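Local coordinates for protein glutathione S-transferase (Gordonia bronchialis, PDB 4PTS) that probably acts as a glutathione transferase, joining glutathione to other substrates, at residues B[21-26]-B[186-191]; B[52-57]-B[77-82]; B[82-87]-B[289-294]; B[86-91]-B[120-125]; B[204-209]-B[251-256]. One frame throughout, in Å; residues are numbered along the deposited sequence.

Contact 1 (B[21-26]-B[186-191]); sequences EFVRDT and VYRCGF
The Phe22 ring has a neighbour over each face: Phe191 CD2 stands 3.8 Å above its centre, and the backbone N of Arg24, from its own segment, lies over the opposite face near the rim. The N-terminal loop 21-26 lies against the last turn of helix 185-190, in the glutathione transferase C-terminal domain, beside the probable active site. Phe22 CG is anti to the backbone N (chi1 169°), which turns the ring to the helix. The Phe191 pair is a T-shaped (edge-to-face) stack, centroids 5.1 Å apart and planes at 70°, Phe191 offering its edge. At the edge of Phe22, near its plane, sits Arg24 NH2, which also reaches over a face of Tyr187. There Arg24 CZ stands 4.9 Å from the centroid of the Tyr187 ring, 17° off its normal, a cation-pi contact led by NH2. Tyr187, predicted to be a proton donor/acceptor, also hydrogen-bonds through OH to Tyr288 OH. Arg188 meets both side chain and backbone of the loop: NH2 forms a long salt bridge with Glu21 OE2 at 3.4 Å, its hydrogen bond weak, while Phe22 O lies in the guanidinium plane and accepts a weak, bent bond from Arg188 NH1 at 2.7 Å.

Contact 2 (B[52-57]-B[77-82]); sequences AARACP and LGLCGP
Leu79 meets both Ala52 and Arg54, and its side chain can be followed outward. CB leaves the strand on the face that also carries Ala52 CB and stays 4.3 Å from Ala52 O. With chi1 at -74°, CG lies anti to the carbonyl carbon, and the chain then forks. CD2 turns back over the neighbouring strand, 3.9 Å from Ala52 O, and CD1 ends 3.9 Å from Arg54 NH2, meeting the guanidinium obliquely. That guanidinium is held by other partners, NH2 by Glu337 O and NH1 by Thr278 O, so the leucine supplies only apolar contact to it. Beneath the side chains the backbones pair in parallel. Ala52 N donates to Gly78 O at 3.0 Å, and Ala52 O accepts from Cys80 N at 2.8 Å. Leu79 CA adds a C-H...O contact to the same oxygen. On the other face, Ala53 CB and Cys80 CB approach to 4.3 Å. Strand 48-53, helix 57-68 and strand 76-80 form the beta-alpha-beta unit of a thioredoxin-like glutathione transferase N-terminal domain, and the turn after its first strand carries Cys56, the predicted nucleophile.

Contact 3 (B[82-87]-B[289-294]); sequences PTHDKN and YIVHSD
Val291 faces loop 82-87 with CG2, since chi1 of 170° puts CG1 anti to the backbone N and leaves CG2 anti to the carbonyl carbon. In Thr83 the hydroxyl takes the place between N and carbonyl carbon (chi1 47°), which leaves its methyl CG2 anti to the carbonyl carbon, where it meets Ile290 CG2 at 3.8 Å. The two side chains pass at a slant, methyl against methyl.

Val291 CG2 serves several partners at once. It comes within 3.6 Å of Pro82 O and 3.9 Å of Thr83 CA, and it lies over one face of the His84 imidazole. The other methyl, Val291 CG1, is 4.3 Å from His84 CE1. No hydrogen bond joins the two segments, so the contact rests on van der Waals packing. Several polar groups of the loop have partners nearby: Pro82 O accepts from His287 ND1, one turn earlier in the helix, and His84 ND1 gives a long, weak but straight bond to Asp85 O at 3.3 Å, which would help to fix the rotation of the imidazole. Asp85 OD1 in turn accepts from Asn87 N at 2.7 Å, an Asx turn. The His84 ring also meets that of Trp89, the predicted glutathione-binding residue.

In the fold, the loop that follows strand 76-80 is laid against the C-terminal end of helix 281-291. Past Val291 the chain breaks out of the helix in an inverse gamma turn centred on His292, and two residues before Val291, Tyr289 packs against Lys250 of the second subunit.

Contact 4 (B[86-91]-B[120-125]); sequences KNSWTF and KGITVP
Ile122 and Ser88 open the contact, because Ile122 is the first residue of 120-125 to touch the loop 86-91. Ile122 O receives a hydrogen bond from Ser88 OG at 2.6 Å, with the donor in the carbonyl plane and a C=O...O angle of 156°. Ser88 OG is anti to its backbone N (chi1 -160°), and Ser88 CB rests 3.8 Å from Ile122 CB alongside this bond. The same Ile122 O also lies near the plane of the Trp89 indole, 3.4 Å from Trp89 CD1, an edge approach and not a hydrogen bond. Thr123 follows with its side chain turned from the loop. Its CA passes 4.3 Å from Trp89 NE1, and its O accepts from Tyr111 OH. Val124 then lays CG2 on the indole face, 3.7 Å from the centroid of the five-membered ring and 27° off its normal, a CH-pi contact that spreads onto CE2 at 3.5 Å. An alanine at Trp89 would probably leave Val124 CG2 without the flat surface it rests on and open a gap between Val124, His84 and His287, whose rings meet the indole. Pro125 ends the segment behind a cis peptide bond, the cis-proline that in thioredoxin-fold proteins precedes a strand next to the active site, here strand 126-129.

Chemically, one well-placed hydrogen bond ties the loops together, while the CH-pi contact would help to set the tilt of the indole. Trp89 is predicted to bind glutathione, and Val124 lies about 4 Å, side chain to side chain, from Cys56, consistent with Val124 packing between Trp89 and the predicted nucleophile.

Contact 5 (B[204-209]-B[251-256]); sequences RLFTKL and CNRSKL
Leu205 and Phe206, consecutive on helix 195-217, face Cys251 and Arg253 of an irregular loop, with CA atoms 8.2 Å apart for Leu205 and Cys251 and 7.7 Å for Phe206 and Arg253. No hydrogen bond crosses the interface, so side chains fill the interval.

The Phe206 ring does most of this. Arg253 CB sits over its centre, 3.5 Å from the centroid and 14° off the normal, a CH-pi contact, while Leu205 CG of the same helix lies over the opposite face toward the rim. At the ring edge, Phe206 CZ meets Cys251 O at 3.5 Å. From CB the arginine runs past the phenylalanine in the opposing direction. Its chain bends at chi3 (77°), and the guanidinium covers the ring's rim with one face: Arg253 NE is 3.6 Å from Phe206 CD1, and Arg253 NH1 is 3.4 Å from Phe206 CB. The two planes are 34° apart. The charged end is directed to Asp210, which NH2 meets in a salt bridge. Beside this pair, Leu205 CD2 touches Cys251 SG at 3.6 Å.

An alanine at Phe206 would probably leave Arg253 CB with no ring beneath it and a gap next to Cys251 O, though Asp210 would still hold the arginine's end.

The loop also reaches the second subunit, where Arg253 packs on Asp306 of that chain. The contact lies in the all-helical C-terminal domain of the glutathione transferase fold, where Leu205 and Cys251 both pack on helix 185-190.

In the fold
Contacts 2 and 4 lie in the thioredoxin-like N-terminal domain, centres 10 Å apart, meeting where Gly81 and Thr90 probably share a backbone hydrogen bond. Contact 3 shares Pro82 with contact 2 and Lys86 and Asn87 with contact 4, carrying that loop onto helix 281-291. Contact 1 meets contact 3, about 16 Å away centre to centre. Contact 5, in the helical domain, touches contact 1 and lies about 29 Å from contact 4 centre to centre. Along the chain contact 1 encloses contacts 2 and 4, and contact 3 encloses contact 5. Contacts 1, 2 and 4 hold predicted active-site or glutathione-binding residues and contact 3 adjoins one, consistent with a site between the domains; contacts 3 and 5 reach the second subunit.

Contact 1 (B[21-26]-B[186-191])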
# COMPACT_ATOMS: atom_id res chain seq x y z
N GLU B 21 -9.35 16.80 -10.40
CA GLU B 21 -7.99 16.33 -10.60
C GLU B 21 -7.08 17.27 -9.88
O GLU B 21 -7.41 18.44 -9.69
CB GLU B 21 -7.64 16.28 -12.09
CG GLU B 21 -7.63 17.65 -12.78
CD GLU B 21 -8.26 17.66 -14.18
OE1 GLU B 21 -8.88 18.68 -14.56
OE2 GLU B 21 -8.12 16.65 -14.91
N PHE B 22 -5.94 16.76 -9.46
CA PHE B 22 -4.97 17.59 -8.79
C PHE B 22 -4.17 18.38 -9.82
O PHE B 22 -3.48 17.80 -10.67
CB PHE B 22 -4.00 16.76 -7.97
CG PHE B 22 -2.85 17.55 -7.47
CD1 PHE B 22 -3.06 18.69 -6.70
CD2 PHE B 22 -1.55 17.17 -7.77
CE1 PHE B 22 -1.99 19.45 -6.25
CE2 PHE B 22 -0.48 17.92 -7.31
CZ PHE B 22 -0.70 19.06 -6.55
N VAL B 23 -4.26 19.70 -9.72
CA VAL B 23 -3.51 20.58 -10.60
C VAL B 23 -2.63 21.48 -9.73
O VAL B 23 -3.12 22.21 -8.87
CB VAL B 23 -4.47 21.40 -11.48
CG1 VAL B 23 -3.72 22.05 -12.62
CG2 VAL B 23 -5.56 20.50 -12.06
N ARG B 24 -1.33 21.40 -9.94
CA ARG B 24 -0.38 22.10 -9.09
C ARG B 24 -0.23 23.59 -9.43
O ARG B 24 -0.19 23.96 -10.61
CB ARG B 24 0.96 21.41 -9.21
CG ARG B 24 2.00 21.87 -8.21
CD ARG B 24 3.32 21.18 -8.47
NE ARG B 24 3.29 19.74 -8.21
CZ ARG B 24 3.44 19.18 -7.00
NH1 ARG B 24 3.58 19.92 -5.93
NH2 ARG B 24 3.43 17.87 -6.88
N ASP B 25 -0.13 24.44 -8.40
CA ASP B 25 0.07 25.89 -8.54
C ASP B 25 1.57 26.25 -8.60
O ASP B 25 2.23 26.36 -7.57
CB ASP B 25 -0.63 26.65 -7.40
N THR B 26 2.08 26.44 -9.82
CA THR B 26 3.52 26.66 -10.11
C THR B 26 4.03 28.14 -9.98
O THR B 26 4.91 28.56 -10.76
CB THR B 26 3.88 26.12 -11.54
OG1 THR B 26 5.30 26.06 -11.70
CG2 THR B 26 3.29 27.01 -12.69
N VAL B 186 2.50 10.63 -9.37
CA VAL B 186 2.10 10.08 -8.10
C VAL B 186 1.21 11.04 -7.35
O VAL B 186 0.24 10.61 -6.73
CB VAL B 186 3.28 9.64 -7.24
CG1 VAL B 186 4.07 8.56 -7.97
CG2 VAL B 186 4.16 10.81 -6.85
N TYR B 187 1.53 12.33 -7.39
CA TYR B 187 0.70 13.34 -6.73
C TYR B 187 -0.70 13.41 -7.35
O TYR B 187 -1.72 13.54 -6.66
CB TYR B 187 1.39 14.68 -6.77
CG TYR B 187 2.45 14.77 -5.70
CD1 TYR B 187 3.76 14.36 -5.93
CD2 TYR B 187 2.13 15.24 -4.45
CE1 TYR B 187 4.74 14.43 -4.93
CE2 TYR B 187 3.09 15.34 -3.44
CZ TYR B 187 4.41 14.94 -3.68
OH TYR B 187 5.32 15.06 -2.64
N ARG B 188 -0.75 13.26 -8.66
CA ARG B 188 -1.97 13.34 -9.41
C ARG B 188 -2.91 12.19 -9.10
O ARG B 188 -4.12 12.37 -9.14
CB ARG B 188 -1.62 13.41 -10.90
CG ARG B 188 -2.39 14.48 -11.63
CD ARG B 188 -1.86 14.75 -13.03
NE ARG B 188 -2.99 14.79 -13.97
CZ ARG B 188 -3.97 15.71 -13.97
NH1 ARG B 188 -4.01 16.71 -13.07
NH2 ARG B 188 -4.93 15.60 -14.88
N CYS B 189 -2.37 11.03 -8.73
CA CYS B 189 -3.13 9.90 -8.15
C CYS B 189 -3.60 10.17 -6.73
O CYS B 189 -4.78 10.13 -6.45
CB CYS B 189 -2.25 8.67 -8.00
SG CYS B 189 -1.76 7.82 -9.51
N GLY B 190 -2.67 10.40 -5.81
CA GLY B 190 -2.99 10.57 -4.41
C GLY B 190 -3.90 11.74 -4.15
O GLY B 190 -4.79 11.67 -3.31
N PHE B 191 -3.70 12.83 -4.87
CA PHE B 191 -4.50 14.03 -4.64
C PHE B 191 -5.73 14.09 -5.52
O PHE B 191 -6.51 15.04 -5.43
CB PHE B 191 -3.66 15.30 -4.76
CG PHE B 191 -2.68 15.50 -3.64
CD1 PHE B 191 -2.99 15.11 -2.35
CD2 PHE B 191 -1.46 16.11 -3.86
CE1 PHE B 191 -2.09 15.28 -1.30
CE2 PHE B 191 -0.56 16.31 -2.81
CZ PHE B 191 -0.87 15.88 -1.53

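Contact 2 (B[52-57]-B[77-82])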
# COMPACT_ATOMS: atom_id res chain seq x y z
N ALA B 52 16.10 23.07 3.01
CA ALA B 52 15.48 21.89 2.46
C ALA B 52 14.80 21.08 3.55
O ALA B 52 14.76 21.48 4.71
CB ALA B 52 16.54 21.06 1.76
N ALA B 53 14.24 19.94 3.16
CA ALA B 53 13.66 18.97 4.09
C ALA B 53 13.90 17.57 3.52
O ALA B 53 13.81 17.36 2.32
CB ALA B 53 12.17 19.23 4.28
N ARG B 54 14.20 16.63 4.39
CA ARG B 54 14.46 15.27 3.95
C ARG B 54 13.23 14.65 3.33
O ARG B 54 13.34 13.71 2.53
CB ARG B 54 14.86 14.38 5.12
CG ARG B 54 16.12 14.78 5.82
CD ARG B 54 17.35 14.10 5.23
NE ARG B 54 18.49 14.42 6.08
CZ ARG B 54 19.76 14.29 5.74
NH1 ARG B 54 20.11 13.83 4.54
NH2 ARG B 54 20.69 14.65 6.62
N ALA B 55 12.06 15.15 3.73
CA ALA B 55 10.76 14.61 3.28
C ALA B 55 10.40 14.88 1.82
O ALA B 55 9.91 14.01 1.10
CB ALA B 55 9.65 15.18 4.16
N CYS B 56 10.60 16.12 1.41
CA CYS B 56 10.11 16.57 0.13
C CYS B 56 11.09 16.15 -0.97
O CYS B 56 12.28 16.37 -0.85
CB CYS B 56 9.88 18.10 0.17
SG CYS B 56 9.43 18.85 -1.41
N PRO B 57 10.59 15.51 -2.02
CA PRO B 57 11.47 15.01 -3.06
C PRO B 57 12.06 16.06 -3.96
O PRO B 57 13.11 15.84 -4.54
CB PRO B 57 10.56 14.09 -3.87
CG PRO B 57 9.20 14.64 -3.67
CD PRO B 57 9.20 15.11 -2.25
N LEU B 77 23.50 24.70 4.86
CA LEU B 77 22.33 23.86 4.75
C LEU B 77 21.51 23.92 6.00
O LEU B 77 21.99 23.61 7.05
CB LEU B 77 22.77 22.42 4.54
CG LEU B 77 21.65 21.41 4.70
CD1 LEU B 77 20.56 21.67 3.67
CD2 LEU B 77 22.18 20.01 4.52
N GLY B 78 20.24 24.29 5.88
CA GLY B 78 19.27 24.11 6.97
C GLY B 78 18.23 23.04 6.61
O GLY B 78 17.87 22.87 5.47
N LEU B 79 17.75 22.31 7.61
CA LEU B 79 16.79 21.24 7.39
C LEU B 79 15.52 21.46 8.20
O LEU B 79 15.55 21.65 9.41
CB LEU B 79 17.41 19.88 7.75
CG LEU B 79 18.43 19.36 6.75
CD1 LEU B 79 19.14 18.12 7.28
CD2 LEU B 79 17.76 19.05 5.42
N CYS B 80 14.39 21.39 7.51
CA CYS B 80 13.15 21.49 8.21
C CYS B 80 12.66 20.13 8.65
O CYS B 80 12.99 19.09 8.05
CB CYS B 80 12.13 22.17 7.35
SG CYS B 80 12.73 23.77 6.85
N GLY B 81 11.86 20.18 9.71
CA GLY B 81 11.17 19.02 10.19
C GLY B 81 10.02 18.65 9.26
O GLY B 81 9.45 19.52 8.57
N PRO B 82 9.65 17.36 9.28
CA PRO B 82 8.63 16.78 8.42
C PRO B 82 7.23 17.28 8.67
O PRO B 82 6.41 17.24 7.77
CB PRO B 82 8.71 15.28 8.73
CG PRO B 82 9.21 15.22 10.14
CD PRO B 82 10.10 16.41 10.33

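Contact 3 (B[82-87]-B[289-294])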
# COMPACT_ATOMS: atom_id res chain seq x y z
N PRO B 82 9.65 17.36 9.28
CA PRO B 82 8.63 16.78 8.42
C PRO B 82 7.23 17.28 8.67
O PRO B 82 6.41 17.24 7.77
CB PRO B 82 8.71 15.28 8.73
CG PRO B 82 9.21 15.22 10.14
CD PRO B 82 10.10 16.41 10.33
N THR B 83 6.93 17.76 9.87
CA THR B 83 5.57 18.15 10.20
C THR B 83 5.44 19.64 10.40
O THR B 83 6.39 20.32 10.77
CB THR B 83 5.11 17.51 11.51
OG1 THR B 83 6.12 17.68 12.50
CG2 THR B 83 4.86 16.03 11.31
N HIS B 84 4.24 20.14 10.19
CA HIS B 84 3.98 21.55 10.33
C HIS B 84 2.51 21.84 10.16
O HIS B 84 1.78 21.00 9.66
CB HIS B 84 4.81 22.35 9.31
CG HIS B 84 4.80 21.80 7.91
ND1 HIS B 84 3.79 22.06 7.00
CD2 HIS B 84 5.73 21.08 7.23
CE1 HIS B 84 4.08 21.48 5.85
NE2 HIS B 84 5.25 20.88 5.96
N ASP B 85 2.06 23.03 10.54
CA ASP B 85 0.65 23.42 10.35
C ASP B 85 0.44 24.09 8.98
O ASP B 85 1.23 23.91 8.05
CB ASP B 85 0.14 24.26 11.55
CG ASP B 85 0.74 25.69 11.61
OD1 ASP B 85 1.19 26.23 10.56
OD2 ASP B 85 0.74 26.29 12.72
N LYS B 86 -0.64 24.86 8.87
CA LYS B 86 -1.00 25.62 7.66
C LYS B 86 0.06 26.60 7.17
O LYS B 86 -0.04 27.05 6.02
CB LYS B 86 -2.31 26.40 7.88
N ASN B 87 1.05 26.95 8.01
CA ASN B 87 2.10 27.91 7.60
C ASN B 87 3.39 27.28 7.15
O ASN B 87 4.43 27.93 7.09
CB ASN B 87 2.40 28.91 8.72
CG ASN B 87 1.18 29.69 9.11
OD1 ASN B 87 0.79 29.68 10.27
ND2 ASN B 87 0.53 30.32 8.14
N TYR B 289 2.29 11.00 5.89
CA TYR B 289 1.19 10.35 6.60
C TYR B 289 0.62 11.27 7.68
O TYR B 289 -0.55 11.20 7.98
CB TYR B 289 1.64 9.00 7.19
CG TYR B 289 1.73 7.89 6.16
CD1 TYR B 289 0.61 7.21 5.74
CD2 TYR B 289 2.94 7.53 5.61
CE1 TYR B 289 0.70 6.20 4.79
CE2 TYR B 289 3.04 6.53 4.66
CZ TYR B 289 1.92 5.85 4.24
OH TYR B 289 2.03 4.84 3.27
N ILE B 290 1.43 12.13 8.25
CA ILE B 290 0.90 13.02 9.27
C ILE B 290 0.39 14.33 8.67
O ILE B 290 -0.65 14.81 9.08
CB ILE B 290 1.92 13.28 10.38
CG1 ILE B 290 2.17 12.00 11.18
CG2 ILE B 290 1.44 14.37 11.30
CD1 ILE B 290 3.46 11.99 11.97
N VAL B 291 1.08 14.92 7.71
CA VAL B 291 0.64 16.23 7.26
C VAL B 291 -0.64 16.13 6.43
O VAL B 291 -1.51 16.98 6.57
CB VAL B 291 1.74 17.00 6.49
CG1 VAL B 291 1.19 18.26 5.81
CG2 VAL B 291 2.86 17.40 7.45
N HIS B 292 -0.75 15.11 5.58
CA HIS B 292 -1.91 14.94 4.70
C HIS B 292 -3.11 14.30 5.38
O HIS B 292 -3.51 13.20 5.04
CB HIS B 292 -1.52 14.09 3.51
CG HIS B 292 -0.46 14.71 2.66
ND1 HIS B 292 0.48 13.97 1.98
CD2 HIS B 292 -0.22 16.00 2.35
CE1 HIS B 292 1.26 14.78 1.29
NE2 HIS B 292 0.86 16.02 1.50
N SER B 293 -3.67 15.02 6.35
CA SER B 293 -4.77 14.55 7.19
C SER B 293 -6.06 14.39 6.40
O SER B 293 -6.95 13.62 6.78
CB SER B 293 -4.98 15.54 8.33
OG SER B 293 -5.31 16.82 7.79
N ASP B 294 -6.17 15.12 5.30
CA ASP B 294 -7.32 15.01 4.43
C ASP B 294 -7.36 13.64 3.73
O ASP B 294 -8.42 13.09 3.52
CB ASP B 294 -7.41 16.21 3.44
CG ASP B 294 -6.13 16.39 2.58
OD1 ASP B 294 -4.98 16.14 3.05
OD2 ASP B 294 -6.29 16.82 1.40

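Contact 4 (B[86-91]-B[120-125])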
# COMPACT_ATOMS: atom_id res chain seq x y z
N LYS B 86 -0.64 24.86 8.87
CA LYS B 86 -1.00 25.62 7.66
C LYS B 86 0.06 26.60 7.17
O LYS B 86 -0.04 27.05 6.02
CB LYS B 86 -2.31 26.40 7.88
N ASN B 87 1.05 26.95 8.01
CA ASN B 87 2.10 27.91 7.60
C ASN B 87 3.39 27.28 7.15
O ASN B 87 4.43 27.93 7.09
CB ASN B 87 2.40 28.91 8.72
CG ASN B 87 1.18 29.69 9.11
OD1 ASN B 87 0.79 29.68 10.27
ND2 ASN B 87 0.53 30.32 8.14
N SER B 88 3.28 26.02 6.77
CA SER B 88 4.35 25.33 6.11
C SER B 88 5.58 25.17 7.00
O SER B 88 5.47 25.20 8.22
CB SER B 88 4.69 26.08 4.84
OG SER B 88 5.39 25.23 3.97
N TRP B 89 6.75 25.05 6.38
CA TRP B 89 7.89 24.43 7.04
C TRP B 89 8.42 25.20 8.24
O TRP B 89 8.51 26.42 8.21
CB TRP B 89 8.99 24.23 6.03
CG TRP B 89 8.54 23.43 4.86
CD1 TRP B 89 8.06 23.90 3.68
CD2 TRP B 89 8.53 22.02 4.76
NE1 TRP B 89 7.75 22.86 2.84
CE2 TRP B 89 8.02 21.69 3.48
CE3 TRP B 89 8.89 20.99 5.63
CZ2 TRP B 89 7.89 20.37 3.04
CZ3 TRP B 89 8.76 19.68 5.19
CH2 TRP B 89 8.25 19.38 3.90
N THR B 90 8.76 24.45 9.28
CA THR B 90 9.30 24.99 10.51
C THR B 90 10.60 24.25 10.80
O THR B 90 10.90 23.20 10.18
CB THR B 90 8.35 24.79 11.70
OG1 THR B 90 8.02 23.40 11.84
CG2 THR B 90 7.08 25.57 11.52
N PHE B 91 11.35 24.81 11.75
CA PHE B 91 12.70 24.35 12.09
C PHE B 91 12.65 23.71 13.46
O PHE B 91 13.36 24.10 14.39
CB PHE B 91 13.65 25.53 12.08
CG PHE B 91 13.90 26.06 10.72
CD1 PHE B 91 14.72 25.36 9.84
CD2 PHE B 91 13.33 27.26 10.31
CE1 PHE B 91 14.96 25.84 8.58
CE2 PHE B 91 13.57 27.76 9.05
CZ PHE B 91 14.39 27.05 8.18
N LYS B 120 1.91 33.53 -2.42
CA LYS B 120 2.04 32.21 -3.05
C LYS B 120 2.59 31.16 -2.05
O LYS B 120 2.74 31.43 -0.85
CB LYS B 120 2.85 32.27 -4.35
N GLY B 121 2.85 29.97 -2.55
CA GLY B 121 3.23 28.83 -1.72
C GLY B 121 4.59 28.95 -1.06
O GLY B 121 5.56 29.40 -1.68
N ILE B 122 4.67 28.48 0.18
CA ILE B 122 5.90 28.54 0.99
C ILE B 122 6.65 27.19 0.96
O ILE B 122 6.47 26.32 1.81
CB ILE B 122 5.57 28.92 2.44
CG1 ILE B 122 4.69 30.17 2.49
CG2 ILE B 122 6.85 29.15 3.24
CD1 ILE B 122 5.38 31.47 2.13
N THR B 123 7.56 27.06 0.00
CA THR B 123 8.07 25.73 -0.34
C THR B 123 9.55 25.56 -0.06
O THR B 123 10.30 26.52 0.09
CB THR B 123 7.87 25.34 -1.84
OG1 THR B 123 9.01 25.74 -2.63
CG2 THR B 123 6.56 25.90 -2.38
N VAL B 124 9.94 24.29 -0.05
CA VAL B 124 11.33 23.88 -0.11
C VAL B 124 11.56 23.07 -1.39
O VAL B 124 10.68 22.34 -1.85
CB VAL B 124 11.74 23.05 1.11
CG1 VAL B 124 11.87 23.96 2.31
CG2 VAL B 124 10.75 21.94 1.38
N PRO B 125 12.76 23.17 -1.97
CA PRO B 125 13.91 23.89 -1.45
C PRO B 125 13.79 25.37 -1.70
O PRO B 125 13.13 25.78 -2.65
CB PRO B 125 15.06 23.32 -2.28
CG PRO B 125 14.43 23.06 -3.59
CD PRO B 125 13.04 22.59 -3.29

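Contact 5 (B[204-209]-B[251-256])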
# COMPACT_ATOMS: atom_id res chain seq x y z
N ARG B 204 -1.51 6.44 -16.60
CA ARG B 204 -0.38 7.17 -17.15
C ARG B 204 0.89 6.85 -16.41
O ARG B 204 1.95 6.69 -17.01
CB ARG B 204 -0.69 8.66 -17.15
CG ARG B 204 -1.61 9.01 -18.32
CD ARG B 204 -1.97 10.47 -18.33
NE ARG B 204 -0.80 11.33 -18.46
CZ ARG B 204 -0.80 12.64 -18.21
NH1 ARG B 204 -1.91 13.26 -17.84
NH2 ARG B 204 0.33 13.34 -18.33
N LEU B 205 0.77 6.74 -15.10
CA LEU B 205 1.89 6.41 -14.25
C LEU B 205 2.54 5.08 -14.64
O LEU B 205 3.75 4.98 -14.80
CB LEU B 205 1.38 6.31 -12.83
CG LEU B 205 2.39 5.95 -11.75
CD1 LEU B 205 3.50 6.98 -11.67
CD2 LEU B 205 1.67 5.86 -10.41
N PHE B 206 1.72 4.05 -14.77
CA PHE B 206 2.28 2.74 -14.94
C PHE B 206 2.67 2.45 -16.39
O PHE B 206 3.61 1.69 -16.63
CB PHE B 206 1.34 1.70 -14.35
CG PHE B 206 1.42 1.64 -12.86
CD1 PHE B 206 2.48 1.02 -12.24
CD2 PHE B 206 0.48 2.29 -12.06
CE1 PHE B 206 2.59 1.01 -10.86
CE2 PHE B 206 0.58 2.27 -10.68
CZ PHE B 206 1.64 1.64 -10.08
N THR B 207 2.02 3.10 -17.34
CA THR B 207 2.51 3.10 -18.72
C THR B 207 3.92 3.65 -18.77
O THR B 207 4.79 3.07 -19.41
CB THR B 207 1.65 4.01 -19.59
OG1 THR B 207 0.32 3.50 -19.61
CG2 THR B 207 2.17 4.07 -21.02
N LYS B 208 4.13 4.79 -18.12
CA LYS B 208 5.43 5.41 -18.11
C LYS B 208 6.47 4.52 -17.48
O LYS B 208 7.60 4.44 -17.96
CB LYS B 208 5.41 6.74 -17.36
CG LYS B 208 6.72 7.53 -17.51
CD LYS B 208 6.93 7.86 -18.97
CE LYS B 208 8.06 8.83 -19.22
NZ LYS B 208 7.99 9.21 -20.66
N LEU B 209 6.11 3.85 -16.40
CA LEU B 209 7.10 3.06 -15.68
C LEU B 209 7.52 1.86 -16.51
O LEU B 209 8.65 1.41 -16.44
CB LEU B 209 6.58 2.67 -14.29
CG LEU B 209 6.40 3.85 -13.31
CD1 LEU B 209 5.52 3.47 -12.13
CD2 LEU B 209 7.75 4.37 -12.82
N CYS B 251 -0.80 4.19 -5.43
CA CYS B 251 -0.14 3.85 -6.69
C CYS B 251 0.25 2.39 -6.67
O CYS B 251 1.43 2.08 -6.62
CB CYS B 251 1.10 4.71 -6.85
SG CYS B 251 0.71 6.46 -6.96
N ASN B 252 -0.74 1.50 -6.73
CA ASN B 252 -0.52 0.15 -6.23
C ASN B 252 -0.65 -1.02 -7.19
O ASN B 252 -0.94 -2.14 -6.73
CB ASN B 252 -1.44 -0.10 -5.04
CG ASN B 252 -2.86 -0.31 -5.47
OD1 ASN B 252 -3.27 0.14 -6.52
ND2 ASN B 252 -3.60 -0.98 -4.66
N ARG B 253 -0.37 -0.82 -8.48
CA ARG B 253 -0.28 -1.95 -9.39
C ARG B 253 0.64 -3.02 -8.83
O ARG B 253 0.40 -4.22 -8.94
CB ARG B 253 0.24 -1.55 -10.77
CG ARG B 253 -0.06 -2.60 -11.82
CD ARG B 253 0.38 -2.21 -13.21
NE ARG B 253 1.83 -2.36 -13.36
CZ ARG B 253 2.51 -2.01 -14.45
NH1 ARG B 253 1.90 -1.48 -15.50
NH2 ARG B 253 3.81 -2.18 -14.48
N SER B 254 1.70 -2.55 -8.18
CA SER B 254 2.75 -3.42 -7.72
C SER B 254 3.72 -2.54 -6.96
O SER B 254 3.82 -1.35 -7.23
CB SER B 254 3.41 -4.07 -8.94
OG SER B 254 4.84 -4.13 -8.84
N LYS B 255 4.43 -3.13 -6.01
CA LYS B 255 5.52 -2.42 -5.35
C LYS B 255 6.75 -2.26 -6.25
O LYS B 255 6.97 -3.04 -7.21
CB LYS B 255 5.96 -3.15 -4.08
CG LYS B 255 5.07 -2.88 -2.88
CD LYS B 255 5.65 -3.52 -1.59
CE LYS B 255 6.33 -2.58 -0.62
NZ LYS B 255 6.40 -3.28 0.70
N LEU B 256 7.57 -1.28 -5.90
CA LEU B 256 8.82 -1.07 -6.59
C LEU B 256 9.65 -2.32 -6.55
O LEU B 256 10.13 -2.75 -7.58
CB LEU B 256 9.61 0.06 -5.99
CG LEU B 256 10.89 0.32 -6.78
CD1 LEU B 256 10.61 0.50 -8.27
CD2 LEU B 256 11.61 1.54 -6.23